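Local coordinates for uncharacterized protein (Planctomyces limnophilus, PDB 4H7L), which is of unknown function but binds a copper(II) ion inside a small cupin barrel and assembles as a two-chain unit, at residues Q18-S23 and Q36-H41; T60-E65 and L101-I106; A79-N84 and L94-P99. One frame throughout, in Å; residues are numbered along the deposited sequence.

Overall arrangement
Along the chain contact 1 closes first; contact 2 then opens, and the two segments of contact 3 both fall between its two halves. Contact 1 lies about 23 Å, centre to centre, from each of the others and on the opposite side of the chain's centre. Contacts 2 and 3 are about 10 Å apart between centres and touch: R105 of contact 2 forms a salt bridge with E82 of contact 3, across the neighbouring strands 104-107 and 80-83. Contact 2 supplies three of the four copper ligands and contact 3 the apolar barrel interior beside them. Contacts 1 and 3 both meet the second subunit, whose strands extend the sheet across the interface.

Contact 1 of 3, residues Q18-S23 and Q36-H41; sequences QMISLS and QRAFGH
I20 meets F39 at the apolar centre of this contact, the two side chains sliding past each other in opposite directions. The CD1 methyl of I20 comes 3.8 Å from CE1 of F39, approaching the ring obliquely, and CG1 lies equally near the same rim atom. Q18 adds its CB at the ring edge, close to the ring plane, 3.9 Å from F39 CE1. Although CB of F39 does not point at strand 18-21, the ring ends up against I20 and Q18. Further along, L22 puts CD2 3.5 Å from CB of A38. Toward the polar edge, Q36 extends its side chain to the turn at L22 and S23. Its NE2 gives a weak hydrogen bond to S23 O at 2.9 Å, bent to 143° at the hydrogen; L22 O is also close to NE2, but the angle is poor. The same NE2 is hydrogen-bonded to I25 O, which helps to fix the amide, while NE2 of Q18 is held by A43 O. The segments run nearly antiparallel, 173° apart, yet no backbone-to-backbone hydrogen bond joins them; apolar side chains and the Q36 amide make the link. Strand 18-21 pairs instead with a strand of the second subunit, whose A95 packs on L22 and F39, so the sheet runs on across the interface, consistent with an N-terminal strand added to the partner's cupin sheet.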
ATOM      1  N   GLN B  18      -8.726 -11.996  -4.023  1.00 54.95           N
ATOM      2  CA  GLN B  18      -8.661 -11.480  -5.381  1.00 55.86           C
ATOM      3  C   GLN B  18      -7.214 -11.266  -5.777  1.00 55.00           C
ATOM      4  O   GLN B  18      -6.356 -11.008  -4.934  1.00 58.11           O
ATOM      5  CB  GLN B  18      -9.429 -10.166  -5.508  1.00 55.52           C
ATOM      6  CG  GLN B  18     -10.914 -10.279  -5.222  1.00 61.93           C
ATOM      7  CD  GLN B  18     -11.567  -8.923  -5.046  1.00 69.38           C
ATOM      8  OE1 GLN B  18     -11.681  -8.151  -5.998  1.00 69.75           O
ATOM      9  NE2 GLN B  18     -11.985  -8.618  -3.820  1.00 70.48           N
HETATM   10  N   MSE B  19      -6.956 -11.361  -7.072  1.00 52.94           N
HETATM   11  CA  MSE B  19      -5.606 -11.278  -7.590  1.00 53.28           C
HETATM   12  C   MSE B  19      -5.598 -10.404  -8.834  1.00 53.25           C
HETATM   13  O   MSE B  19      -6.291 -10.690  -9.812  1.00 57.52           O
HETATM   14  CB  MSE B  19      -5.107 -12.678  -7.924  1.00 57.33           C
HETATM   15  CG  MSE B  19      -3.643 -12.892  -7.643  1.00 60.06           C
HETATM   16 SE   MSE B  19      -3.167 -14.775  -7.734  0.86 85.31          SE
HETATM   17  CE  MSE B  19      -1.948 -14.701  -9.253  1.00 68.69           C
ATOM     18  N   ILE B  20      -4.820  -9.330  -8.792  1.00 53.38           N
ATOM     19  CA  ILE B  20      -4.749  -8.403  -9.909  1.00 57.40           C
ATOM     20  C   ILE B  20      -3.313  -7.995 -10.152  1.00 56.03           C
ATOM     21  O   ILE B  20      -2.555  -7.796  -9.209  1.00 59.10           O
ATOM     22  CB  ILE B  20      -5.553  -7.122  -9.632  1.00 59.68           C
ATOM     23  CG1 ILE B  20      -6.855  -7.455  -8.899  1.00 65.32           C
ATOM     24  CG2 ILE B  20      -5.815  -6.385 -10.932  1.00 61.76           C
ATOM     25  CD1 ILE B  20      -7.888  -6.349  -8.944  1.00 68.42           C
ATOM     26  N   SER B  21      -2.940  -7.865 -11.419  1.00 50.53           N
ATOM     27  CA  SER B  21      -1.620  -7.354 -11.760  1.00 54.41           C
ATOM     28  C   SER B  21      -1.705  -5.860 -12.026  1.00 50.53           C
ATOM     29  O   SER B  21      -2.242  -5.434 -13.047  1.00 49.21           O
ATOM     30  CB  SER B  21      -1.047  -8.071 -12.981  1.00 56.49           C
ATOM     31  OG  SER B  21       0.196  -7.497 -13.344  1.00 60.39           O
ATOM     32  N   LEU B  22      -1.170  -5.070 -11.101  1.00 52.11           N
ATOM     33  CA  LEU B  22      -1.263  -3.619 -11.182  1.00 53.28           C
ATOM     34  C   LEU B  22      -0.678  -3.090 -12.485  1.00 55.78           C
ATOM     35  O   LEU B  22      -1.191  -2.129 -13.062  1.00 54.78           O
ATOM     36  CB  LEU B  22      -0.549  -2.981  -9.989  1.00 51.56           C
ATOM     37  CG  LEU B  22      -1.203  -3.258  -8.635  1.00 46.35           C
ATOM     38  CD1 LEU B  22      -0.342  -2.715  -7.521  1.00 51.12           C
ATOM     39  CD2 LEU B  22      -2.598  -2.657  -8.572  1.00 48.47           C
ATOM     40  N   SER B  23       0.391  -3.729 -12.949  1.00 60.44           N
ATOM     41  CA  SER B  23       1.091  -3.280 -14.145  1.00 66.26           C
ATOM     42  C   SER B  23       0.307  -3.555 -15.428  1.00 67.38           C
ATOM     43  O   SER B  23       0.513  -2.882 -16.437  1.00 67.91           O
ATOM     44  CB  SER B  23       2.472  -3.934 -14.227  1.00 69.83           C
ATOM     45  OG  SER B  23       2.419  -5.286 -13.816  1.00 75.56           O
ATOM     46  N   GLN B  36      -3.154   3.282 -12.265  1.00 55.06           N
ATOM     47  CA  GLN B  36      -3.653   1.930 -12.482  1.00 52.98           C
ATOM     48  C   GLN B  36      -4.316   1.467 -11.189  1.00 51.44           C
ATOM     49  O   GLN B  36      -3.650   1.022 -10.254  1.00 51.74           O
ATOM     50  CB  GLN B  36      -2.516   0.998 -12.912  1.00 48.82           C
ATOM     51  CG  GLN B  36      -1.990   1.313 -14.314  1.00 54.21           C
ATOM     52  CD  GLN B  36      -0.735   0.536 -14.685  1.00 55.01           C
ATOM     53  OE1 GLN B  36       0.355   0.829 -14.202  1.00 57.31           O
ATOM     54  NE2 GLN B  36      -0.885  -0.448 -15.562  1.00 55.49           N
ATOM     55  N   ARG B  37      -5.639   1.587 -11.146  1.00 53.91           N
ATOM     56  CA  ARG B  37      -6.384   1.485  -9.897  1.00 55.26           C
ATOM     57  C   ARG B  37      -6.955   0.088  -9.663  1.00 53.34           C
ATOM     58  O   ARG B  37      -7.561  -0.503 -10.551  1.00 55.89           O
ATOM     59  CB  ARG B  37      -7.511   2.522  -9.887  1.00 61.19           C
ATOM     60  CG  ARG B  37      -7.061   3.924 -10.296  1.00 60.21           C
ATOM     61  CD  ARG B  37      -8.081   4.982  -9.897  1.00 62.65           C
ATOM     62  NE  ARG B  37      -7.572   6.341 -10.081  1.00 69.45           N
ATOM     63  CZ  ARG B  37      -7.775   7.097 -11.159  1.00 72.73           C
ATOM     64  NH1 ARG B  37      -8.486   6.651 -12.188  1.00 74.39           N
ATOM     65  NH2 ARG B  37      -7.263   8.318 -11.212  1.00 73.00           N
ATOM     66  N   ALA B  38      -6.761  -0.427  -8.452  1.00 56.90           N
ATOM     67  CA  ALA B  38      -7.237  -1.758  -8.093  1.00 55.19           C
ATOM     68  C   ALA B  38      -8.099  -1.729  -6.838  1.00 53.44           C
ATOM     69  O   ALA B  38      -7.947  -0.853  -5.988  1.00 58.08           O
ATOM     70  CB  ALA B  38      -6.059  -2.694  -7.885  1.00 56.13           C
ATOM     71  N   PHE B  39      -9.006  -2.695  -6.739  1.00 58.54           N
ATOM     72  CA  PHE B  39      -9.798  -2.906  -5.532  1.00 62.74           C
ATOM     73  C   PHE B  39     -10.696  -1.726  -5.189  1.00 66.69           C
ATOM     74  O   PHE B  39     -10.736  -1.282  -4.046  1.00 70.77           O
ATOM     75  CB  PHE B  39      -8.877  -3.229  -4.353  1.00 60.88           C
ATOM     76  CG  PHE B  39      -7.956  -4.387  -4.613  1.00 59.17           C
ATOM     77  CD1 PHE B  39      -8.463  -5.623  -4.963  1.00 55.19           C
ATOM     78  CD2 PHE B  39      -6.587  -4.237  -4.513  1.00 59.44           C
ATOM     79  CE1 PHE B  39      -7.624  -6.687  -5.210  1.00 54.57           C
ATOM     80  CE2 PHE B  39      -5.740  -5.300  -4.758  1.00 57.52           C
ATOM     81  CZ  PHE B  39      -6.259  -6.526  -5.106  1.00 53.58           C
ATOM     82  N   GLY B  40     -11.433  -1.234  -6.181  1.00 71.32           N
ATOM     83  CA  GLY B  40     -12.389  -0.164  -5.960  1.00 75.38           C
ATOM     84  C   GLY B  40     -13.456  -0.539  -4.946  1.00 82.84           C
ATOM     85  O   GLY B  40     -13.324  -1.525  -4.215  1.00 80.34           O
ATOM     86  N   HIS B  41     -14.521   0.251  -4.899  1.00 93.46           N
ATOM     87  CA  HIS B  41     -15.581   0.033  -3.925  1.00101.75           C
ATOM     88  C   HIS B  41     -16.337  -1.256  -4.225  1.00102.74           C
ATOM     89  O   HIS B  41     -16.769  -1.961  -3.312  1.00106.73           O
ATOM     90  CB  HIS B  41     -16.548   1.217  -3.909  1.00110.36           C
ATOM     91  CG  HIS B  41     -16.998   1.605  -2.534  1.00116.12           C
ATOM     92  ND1 HIS B  41     -17.088   2.918  -2.124  1.00117.95           N
ATOM     93  CD2 HIS B  41     -17.378   0.854  -1.474  1.00115.87           C
ATOM     94  CE1 HIS B  41     -17.505   2.959  -0.872  1.00118.21           C
ATOM     95  NE2 HIS B  41     -17.690   1.718  -0.454  1.00117.64           N
TER

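Contact 2 of 3, residues T60-E65 and L101-I106; sequences THYHRE and LVRHRI. With CU (copper (II) ion), chain D.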
ATOM      1  N   THR B  60      -2.349  21.571  -6.078  1.00 55.46           N
ATOM      2  CA  THR B  60      -2.471  21.092  -4.713  1.00 53.16           C
ATOM      3  C   THR B  60      -3.938  20.792  -4.453  1.00 53.97           C
ATOM      4  O   THR B  60      -4.812  21.585  -4.808  1.00 52.57           O
ATOM      5  CB  THR B  60      -1.989  22.144  -3.706  1.00 49.72           C
ATOM      6  OG1 THR B  60      -0.587  22.363  -3.884  1.00 56.04           O
ATOM      7  CG2 THR B  60      -2.252  21.683  -2.279  1.00 50.27           C
ATOM      8  N   HIS B  61      -4.211  19.645  -3.840  1.00 48.65           N
ATOM      9  CA  HIS B  61      -5.581  19.221  -3.590  1.00 49.64           C
ATOM     10  C   HIS B  61      -5.692  18.563  -2.221  1.00 47.52           C
ATOM     11  O   HIS B  61      -4.691  18.326  -1.546  1.00 45.99           O
ATOM     12  CB  HIS B  61      -6.043  18.240  -4.674  1.00 49.77           C
ATOM     13  CG  HIS B  61      -5.412  16.885  -4.573  1.00 55.23           C
ATOM     14  ND1 HIS B  61      -4.227  16.565  -5.201  1.00 60.70           N
ATOM     15  CD2 HIS B  61      -5.800  15.766  -3.913  1.00 58.73           C
ATOM     16  CE1 HIS B  61      -3.913  15.309  -4.933  1.00 64.31           C
ATOM     17  NE2 HIS B  61      -4.850  14.802  -4.151  1.00 62.81           N
ATOM     18  N   TYR B  62      -6.918  18.273  -1.809  1.00 49.19           N
ATOM     19  CA  TYR B  62      -7.136  17.538  -0.576  1.00 44.16           C
ATOM     20  C   TYR B  62      -8.437  16.745  -0.621  1.00 41.90           C
ATOM     21  O   TYR B  62      -9.254  16.904  -1.526  1.00 47.55           O
ATOM     22  CB  TYR B  62      -7.123  18.481   0.630  1.00 40.89           C
ATOM     23  CG  TYR B  62      -8.283  19.449   0.695  1.00 42.25           C
ATOM     24  CD1 TYR B  62      -8.280  20.619  -0.055  1.00 40.51           C
ATOM     25  CD2 TYR B  62      -9.370  19.204   1.526  1.00 41.20           C
ATOM     26  CE1 TYR B  62      -9.335  21.512   0.012  1.00 39.02           C
ATOM     27  CE2 TYR B  62     -10.428  20.090   1.599  1.00 41.37           C
ATOM     28  CZ  TYR B  62     -10.405  21.244   0.844  1.00 41.97           C
ATOM     29  OH  TYR B  62     -11.462  22.128   0.911  1.00 43.76           O
ATOM     30  N   HIS B  63      -8.611  15.882   0.370  1.00 40.66           N
ATOM     31  CA  HIS B  63      -9.750  14.988   0.420  1.00 41.55           C
ATOM     32  C   HIS B  63     -10.461  15.191   1.745  1.00 43.89           C
ATOM     33  O   HIS B  63      -9.819  15.357   2.782  1.00 42.80           O
ATOM     34  CB  HIS B  63      -9.280  13.539   0.275  1.00 43.86           C
ATOM     35  CG  HIS B  63      -8.379  13.313  -0.901  1.00 42.21           C
ATOM     36  ND1 HIS B  63      -8.811  13.426  -2.205  1.00 47.95           N
ATOM     37  CD2 HIS B  63      -7.070  12.972  -0.968  1.00 42.94           C
ATOM     38  CE1 HIS B  63      -7.805  13.174  -3.025  1.00 48.60           C
ATOM     39  NE2 HIS B  63      -6.736  12.895  -2.300  1.00 49.34           N
ATOM     40  N   ARG B  64     -11.788  15.187   1.711  1.00 46.53           N
ATOM     41  CA  ARG B  64     -12.579  15.453   2.905  1.00 48.32           C
ATOM     42  C   ARG B  64     -13.015  14.180   3.615  1.00 48.70           C
ATOM     43  O   ARG B  64     -13.399  14.223   4.782  1.00 50.26           O
ATOM     44  CB  ARG B  64     -13.814  16.281   2.539  1.00 47.65           C
ATOM     45  CG  ARG B  64     -13.480  17.652   2.004  1.00 42.86           C
ATOM     46  CD  ARG B  64     -14.713  18.525   1.840  1.00 42.82           C
ATOM     47  NE  ARG B  64     -14.330  19.885   1.471  1.00 53.79           N
ATOM     48  CZ  ARG B  64     -15.130  20.945   1.527  1.00 54.15           C
ATOM     49  NH1 ARG B  64     -16.383  20.833   1.945  1.00 54.92           N
ATOM     50  NH2 ARG B  64     -14.664  22.129   1.172  1.00 50.70           N
ATOM     51  N   GLU B  65     -12.952  13.051   2.913  1.00 56.66           N
ATOM     52  CA  GLU B  65     -13.519  11.803   3.417  1.00 57.98           C
ATOM     53  C   GLU B  65     -12.574  10.611   3.261  1.00 55.74           C
ATOM     54  O   GLU B  65     -12.906   9.493   3.656  1.00 58.46           O
ATOM     55  CB  GLU B  65     -14.818  11.502   2.667  1.00 65.04           C
ATOM     56  CG  GLU B  65     -15.847  12.626   2.704  1.00 72.22           C
ATOM     57  CD  GLU B  65     -16.793  12.509   3.881  1.00 83.78           C
ATOM     58  OE1 GLU B  65     -17.919  12.001   3.687  1.00 88.57           O
ATOM     59  OE2 GLU B  65     -16.414  12.925   4.999  1.00 88.19           O
ATOM     60  N   LEU B 101      -8.132  16.493   4.660  1.00 44.48           N
ATOM     61  CA  LEU B 101      -7.941  17.927   4.893  1.00 39.87           C
ATOM     62  C   LEU B 101      -6.496  18.381   4.726  1.00 39.65           C
ATOM     63  O   LEU B 101      -6.231  19.576   4.604  1.00 44.85           O
ATOM     64  CB  LEU B 101      -8.486  18.360   6.258  1.00 38.96           C
ATOM     65  CG  LEU B 101      -9.990  18.155   6.448  1.00 44.32           C
ATOM     66  CD1 LEU B 101     -10.508  19.045   7.566  1.00 49.10           C
ATOM     67  CD2 LEU B 101     -10.758  18.419   5.154  1.00 45.01           C
ATOM     68  N   VAL B 102      -5.560  17.440   4.699  1.00 41.35           N
ATOM     69  CA  VAL B 102      -4.169  17.791   4.454  1.00 44.43           C
ATOM     70  C   VAL B 102      -3.952  18.110   2.978  1.00 42.68           C
ATOM     71  O   VAL B 102      -4.039  17.227   2.130  1.00 44.55           O
ATOM     72  CB  VAL B 102      -3.219  16.656   4.871  1.00 49.43           C
ATOM     73  CG1 VAL B 102      -1.811  16.922   4.357  1.00 53.77           C
ATOM     74  CG2 VAL B 102      -3.217  16.502   6.383  1.00 44.51           C
ATOM     75  N   ARG B 103      -3.687  19.378   2.670  1.00 43.59           N
ATOM     76  CA  ARG B 103      -3.366  19.778   1.303  1.00 41.85           C
ATOM     77  C   ARG B 103      -2.090  19.074   0.871  1.00 43.43           C
ATOM     78  O   ARG B 103      -1.122  19.021   1.626  1.00 42.99           O
ATOM     79  CB  ARG B 103      -3.175  21.293   1.206  1.00 39.76           C
ATOM     80  CG  ARG B 103      -4.459  22.092   1.041  1.00 41.41           C
ATOM     81  CD  ARG B 103      -5.399  21.958   2.235  1.00 44.51           C
ATOM     82  NE  ARG B 103      -6.549  22.852   2.107  1.00 48.99           N
ATOM     83  CZ  ARG B 103      -7.618  22.842   2.901  1.00 47.08           C
ATOM     84  NH1 ARG B 103      -7.722  21.971   3.896  1.00 46.09           N
ATOM     85  NH2 ARG B 103      -8.601  23.703   2.689  1.00 46.49           N
ATOM     86  N   HIS B 104      -2.080  18.532  -0.340  1.00 47.20           N
ATOM     87  CA  HIS B 104      -0.930  17.758  -0.786  1.00 47.08           C
ATOM     88  C   HIS B 104      -0.789  17.694  -2.298  1.00 50.34           C
ATOM     89  O   HIS B 104      -1.762  17.843  -3.038  1.00 50.89           O
ATOM     90  CB  HIS B 104      -0.991  16.330  -0.220  1.00 41.95           C
ATOM     91  CG  HIS B 104      -2.170  15.535  -0.692  1.00 40.98           C
ATOM     92  ND1 HIS B 104      -3.436  15.711  -0.181  1.00 47.29           N
ATOM     93  CD2 HIS B 104      -2.273  14.554  -1.622  1.00 43.67           C
ATOM     94  CE1 HIS B 104      -4.272  14.880  -0.778  1.00 46.88           C
ATOM     95  NE2 HIS B 104      -3.593  14.168  -1.659  1.00 49.92           N
ATOM     96  N   ARG B 105       0.447  17.473  -2.740  1.00 52.00           N
ATOM     97  CA  ARG B 105       0.747  17.159  -4.131  1.00 51.17           C
ATOM     98  C   ARG B 105       2.204  16.743  -4.246  1.00 51.60           C
ATOM     99  O   ARG B 105       3.015  17.054  -3.375  1.00 51.57           O
ATOM    100  CB  ARG B 105       0.499  18.356  -5.039  1.00 51.35           C
ATOM    101  CG  ARG B 105       1.426  19.516  -4.771  1.00 57.43           C
ATOM    102  CD  ARG B 105       1.541  20.423  -5.973  1.00 60.95           C
ATOM    103  NE  ARG B 105       2.306  21.617  -5.644  1.00 66.63           N
ATOM    104  CZ  ARG B 105       2.289  22.741  -6.349  1.00 70.87           C
ATOM    105  NH1 ARG B 105       1.537  22.840  -7.436  1.00 71.37           N
ATOM    106  NH2 ARG B 105       3.022  23.773  -5.957  1.00 75.70           N
ATOM    107  N   ILE B 106       2.531  16.039  -5.323  1.00 49.94           N
ATOM    108  CA  ILE B 106       3.909  15.662  -5.597  1.00 51.77           C
ATOM    109  C   ILE B 106       4.510  16.577  -6.663  1.00 52.92           C
ATOM    110  O   ILE B 106       3.815  17.057  -7.556  1.00 56.59           O
ATOM    111  CB  ILE B 106       4.010  14.190  -6.023  1.00 49.49           C
ATOM    112  CG1 ILE B 106       3.840  13.295  -4.796  1.00 47.54           C
ATOM    113  CG2 ILE B 106       5.351  13.911  -6.687  1.00 50.73           C
ATOM    114  CD1 ILE B 106       3.808  11.819  -5.102  1.00 52.22           C
TER
HETATM  115 CU    CU D 201      -4.767  12.896  -3.091  1.00 70.35          CU
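H61, H63 and H104 converge on one copper ion, each through NE2, at 2.2 Å, 2.1 Å and 2.2 Å from the metal, and E68 completes the site. The H61 and H104 rings are inclined at 63°, with neither stacked on the other; CD2 of H63 lies at the edge of the H104 ring, near its plane. The other ring nitrogen of H104, ND1, donates to V102 O at 2.8 Å, with the acceptor near the ring plane, which helps to fix the ring's rotation. H63 ND1 is also hydrogen-bonded, to D124 O. Behind this tight core, H61 and H104 form a single antiparallel hydrogen-bonded bridge, and L101 N bonds to H63 O.

A second closely packed part is the stack on Y62. The R103 guanidinium lies flat on this buried ring, its plane 13° from that of the ring and CZ 3.7 Å from the ring centroid, a cation-pi stack. R103 NH1 bonds to L101 O at 2.9 Å, and NE forms a salt bridge with D128. An alanine in place of Y62 would probably leave the guanidinium without its aromatic platform and R64 NH2 without the hydroxyl it now bonds. Looser is the exposed L101 end, where the R64 side chain only grazes L101, CG to CD2 4.2 Å.

The loop 60-65, between strands 48-54 and 67-72, thus lies along the start of strand 104-107, whose neighbour in its sheet is strand 80-83; L83 of that strand packs on H104.

Contact 3 of 3, residues A79-N84 and L94-P99; sequences ATIELN and LAISIP
I81 and I96 reach toward each other tip to tip, the CD1 methyl of I81 stopping 4.1 Å from CG2 of I96. CG1 of I81 is anti to the backbone N (chi1 -176°), and the chain continues extended to CD1, which also approaches CD1 of I98 at 4.3 Å. L83 instead meets its two partners at a slant and divides its branches between them: CD1 lies 3.7 Å from CG2 of I96, whereas CD2 lies 4.0 Å from CG1 of I98. The CG2 methyl of I96 therefore touches both I81 and L83, and I98 likewise meets both, so the four side chains form one continuous apolar cluster. All four are buried and point from their own strand toward the other. The strand axes are 10.0 Å apart at their closest and only 21° from parallel; with no hydrogen bond across, this is face-to-face packing of two sheets through side chains.

Y70 of strand 67-72 touches I81, I96 and I98, and I98 also packs on H104, so the apolar layer borders the copper site. Strand 80-83 sits between strands 86-89 and 104-107 in one sheet; strand 94-98 pairs with strand 67-72 in the other and, along its other edge, with a strand of the second subunit.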
ATOM      1  N   ALA B  79      12.827  15.243  -6.435  1.00 58.62           N
ATOM      2  CA  ALA B  79      11.377  15.154  -6.369  1.00 52.81           C
ATOM      3  C   ALA B  79      10.984  15.326  -4.912  1.00 51.03           C
ATOM      4  O   ALA B  79      11.679  14.850  -4.017  1.00 54.84           O
ATOM      5  CB  ALA B  79      10.890  13.827  -6.905  1.00 54.04           C
ATOM      6  N   THR B  80       9.885  16.029  -4.670  1.00 56.67           N
ATOM      7  CA  THR B  80       9.427  16.260  -3.308  1.00 60.39           C
ATOM      8  C   THR B  80       7.940  15.996  -3.173  1.00 53.00           C
ATOM      9  O   THR B  80       7.240  15.754  -4.155  1.00 56.34           O
ATOM     10  CB  THR B  80       9.683  17.712  -2.866  1.00 60.03           C
ATOM     11  OG1 THR B  80       8.870  18.600  -3.641  1.00 62.64           O
ATOM     12  CG2 THR B  80      11.145  18.080  -3.043  1.00 58.18           C
ATOM     13  N   ILE B  81       7.469  16.048  -1.936  1.00 45.44           N
ATOM     14  CA  ILE B  81       6.047  16.013  -1.656  1.00 44.82           C
ATOM     15  C   ILE B  81       5.737  17.250  -0.834  1.00 45.29           C
ATOM     16  O   ILE B  81       6.532  17.646   0.017  1.00 45.19           O
ATOM     17  CB  ILE B  81       5.646  14.740  -0.891  1.00 45.81           C
ATOM     18  CG1 ILE B  81       4.132  14.692  -0.692  1.00 46.78           C
ATOM     19  CG2 ILE B  81       6.356  14.673   0.451  1.00 49.06           C
ATOM     20  CD1 ILE B  81       3.604  13.302  -0.449  1.00 49.39           C
ATOM     21  N   GLU B  82       4.604  17.882  -1.114  1.00 46.53           N
ATOM     22  CA  GLU B  82       4.200  19.067  -0.376  1.00 47.63           C
ATOM     23  C   GLU B  82       2.999  18.749   0.491  1.00 50.88           C
ATOM     24  O   GLU B  82       1.961  18.321  -0.008  1.00 49.67           O
ATOM     25  CB  GLU B  82       3.882  20.216  -1.331  1.00 51.57           C
ATOM     26  CG  GLU B  82       5.112  20.777  -2.027  1.00 67.11           C
ATOM     27  CD  GLU B  82       4.779  21.867  -3.031  1.00 72.86           C
ATOM     28  OE1 GLU B  82       3.579  22.153  -3.231  1.00 71.55           O
ATOM     29  OE2 GLU B  82       5.721  22.436  -3.621  1.00 76.25           O
ATOM     30  N   LEU B  83       3.154  18.946   1.795  1.00 49.37           N
ATOM     31  CA  LEU B  83       2.081  18.693   2.747  1.00 44.49           C
ATOM     32  C   LEU B  83       1.782  19.975   3.512  1.00 48.08           C
ATOM     33  O   LEU B  83       2.643  20.506   4.214  1.00 48.55           O
ATOM     34  CB  LEU B  83       2.475  17.565   3.699  1.00 45.05           C
ATOM     35  CG  LEU B  83       2.747  16.225   3.012  1.00 47.54           C
ATOM     36  CD1 LEU B  83       3.465  15.262   3.940  1.00 49.90           C
ATOM     37  CD2 LEU B  83       1.448  15.618   2.529  1.00 48.56           C
ATOM     38  N   ASN B  84       0.560  20.474   3.359  1.00 53.31           N
ATOM     39  CA  ASN B  84       0.173  21.762   3.926  1.00 54.07           C
ATOM     40  C   ASN B  84       1.265  22.813   3.757  1.00 53.41           C
ATOM     41  O   ASN B  84       1.656  23.475   4.717  1.00 57.94           O
ATOM     42  CB  ASN B  84      -0.197  21.620   5.406  1.00 55.43           C
ATOM     43  CG  ASN B  84      -1.527  20.910   5.613  1.00 58.75           C
ATOM     44  OD1 ASN B  84      -2.447  21.036   4.802  1.00 54.62           O
ATOM     45  ND2 ASN B  84      -1.635  20.167   6.710  1.00 57.96           N
ATOM     46  N   LEU B  94       9.822   5.494   1.021  1.00 47.28           N
ATOM     47  CA  LEU B  94       9.252   6.455   1.946  1.00 48.30           C
ATOM     48  C   LEU B  94       7.744   6.240   1.977  1.00 46.25           C
ATOM     49  O   LEU B  94       7.113   6.109   0.927  1.00 45.45           O
ATOM     50  CB  LEU B  94       9.569   7.882   1.493  1.00 50.61           C
ATOM     51  CG  LEU B  94       9.078   8.989   2.424  1.00 53.02           C
ATOM     52  CD1 LEU B  94       9.837   8.954   3.746  1.00 54.69           C
ATOM     53  CD2 LEU B  94       9.210  10.352   1.759  1.00 53.31           C
ATOM     54  N   ALA B  95       7.173   6.189   3.176  1.00 42.18           N
ATOM     55  CA  ALA B  95       5.726   6.052   3.334  1.00 38.45           C
ATOM     56  C   ALA B  95       5.151   7.339   3.905  1.00 42.47           C
ATOM     57  O   ALA B  95       5.596   7.813   4.950  1.00 46.68           O
ATOM     58  CB  ALA B  95       5.397   4.887   4.241  1.00 39.61           C
ATOM     59  N   ILE B  96       4.164   7.905   3.221  1.00 41.63           N
ATOM     60  CA  ILE B  96       3.554   9.140   3.684  1.00 42.33           C
ATOM     61  C   ILE B  96       2.070   8.950   3.940  1.00 41.92           C
ATOM     62  O   ILE B  96       1.319   8.548   3.056  1.00 50.13           O
ATOM     63  CB  ILE B  96       3.747  10.289   2.684  1.00 45.70           C
ATOM     64  CG1 ILE B  96       5.207  10.374   2.242  1.00 48.91           C
ATOM     65  CG2 ILE B  96       3.318  11.602   3.310  1.00 48.13           C
ATOM     66  CD1 ILE B  96       5.490   9.652   0.956  1.00 52.97           C
ATOM     67  N   SER B  97       1.664   9.243   5.166  1.00 36.98           N
ATOM     68  CA  SER B  97       0.271   9.172   5.563  1.00 37.87           C
ATOM     69  C   SER B  97      -0.354  10.549   5.429  1.00 39.56           C
ATOM     70  O   SER B  97       0.126  11.518   6.021  1.00 35.10           O
ATOM     71  CB  SER B  97       0.166   8.691   7.009  1.00 41.93           C
ATOM     72  OG  SER B  97      -1.137   8.893   7.523  1.00 60.38           O
ATOM     73  N   ILE B  98      -1.424  10.632   4.647  1.00 42.13           N
ATOM     74  CA  ILE B  98      -2.080  11.900   4.371  1.00 35.89           C
ATOM     75  C   ILE B  98      -3.537  11.849   4.808  1.00 35.65           C
ATOM     76  O   ILE B  98      -4.401  11.412   4.052  1.00 42.60           O
ATOM     77  CB  ILE B  98      -2.015  12.234   2.876  1.00 39.03           C
ATOM     78  CG1 ILE B  98      -0.562  12.179   2.398  1.00 41.82           C
ATOM     79  CG2 ILE B  98      -2.627  13.609   2.611  1.00 40.27           C
ATOM     80  CD1 ILE B  98      -0.400  12.314   0.896  1.00 38.77           C
ATOM     81  N   PRO B  99      -3.810  12.284   6.043  1.00 35.60           N
ATOM     82  CA  PRO B  99      -5.182  12.327   6.554  1.00 40.98           C
ATOM     83  C   PRO B  99      -6.043  13.285   5.751  1.00 42.53           C
ATOM     84  O   PRO B  99      -5.514  14.100   5.001  1.00 41.97           O
ATOM     85  CB  PRO B  99      -5.015  12.850   7.989  1.00 43.45           C
ATOM     86  CG  PRO B  99      -3.597  12.616   8.336  1.00 40.68           C
ATOM     87  CD  PRO B  99      -2.821  12.676   7.060  1.00 39.17           C
TER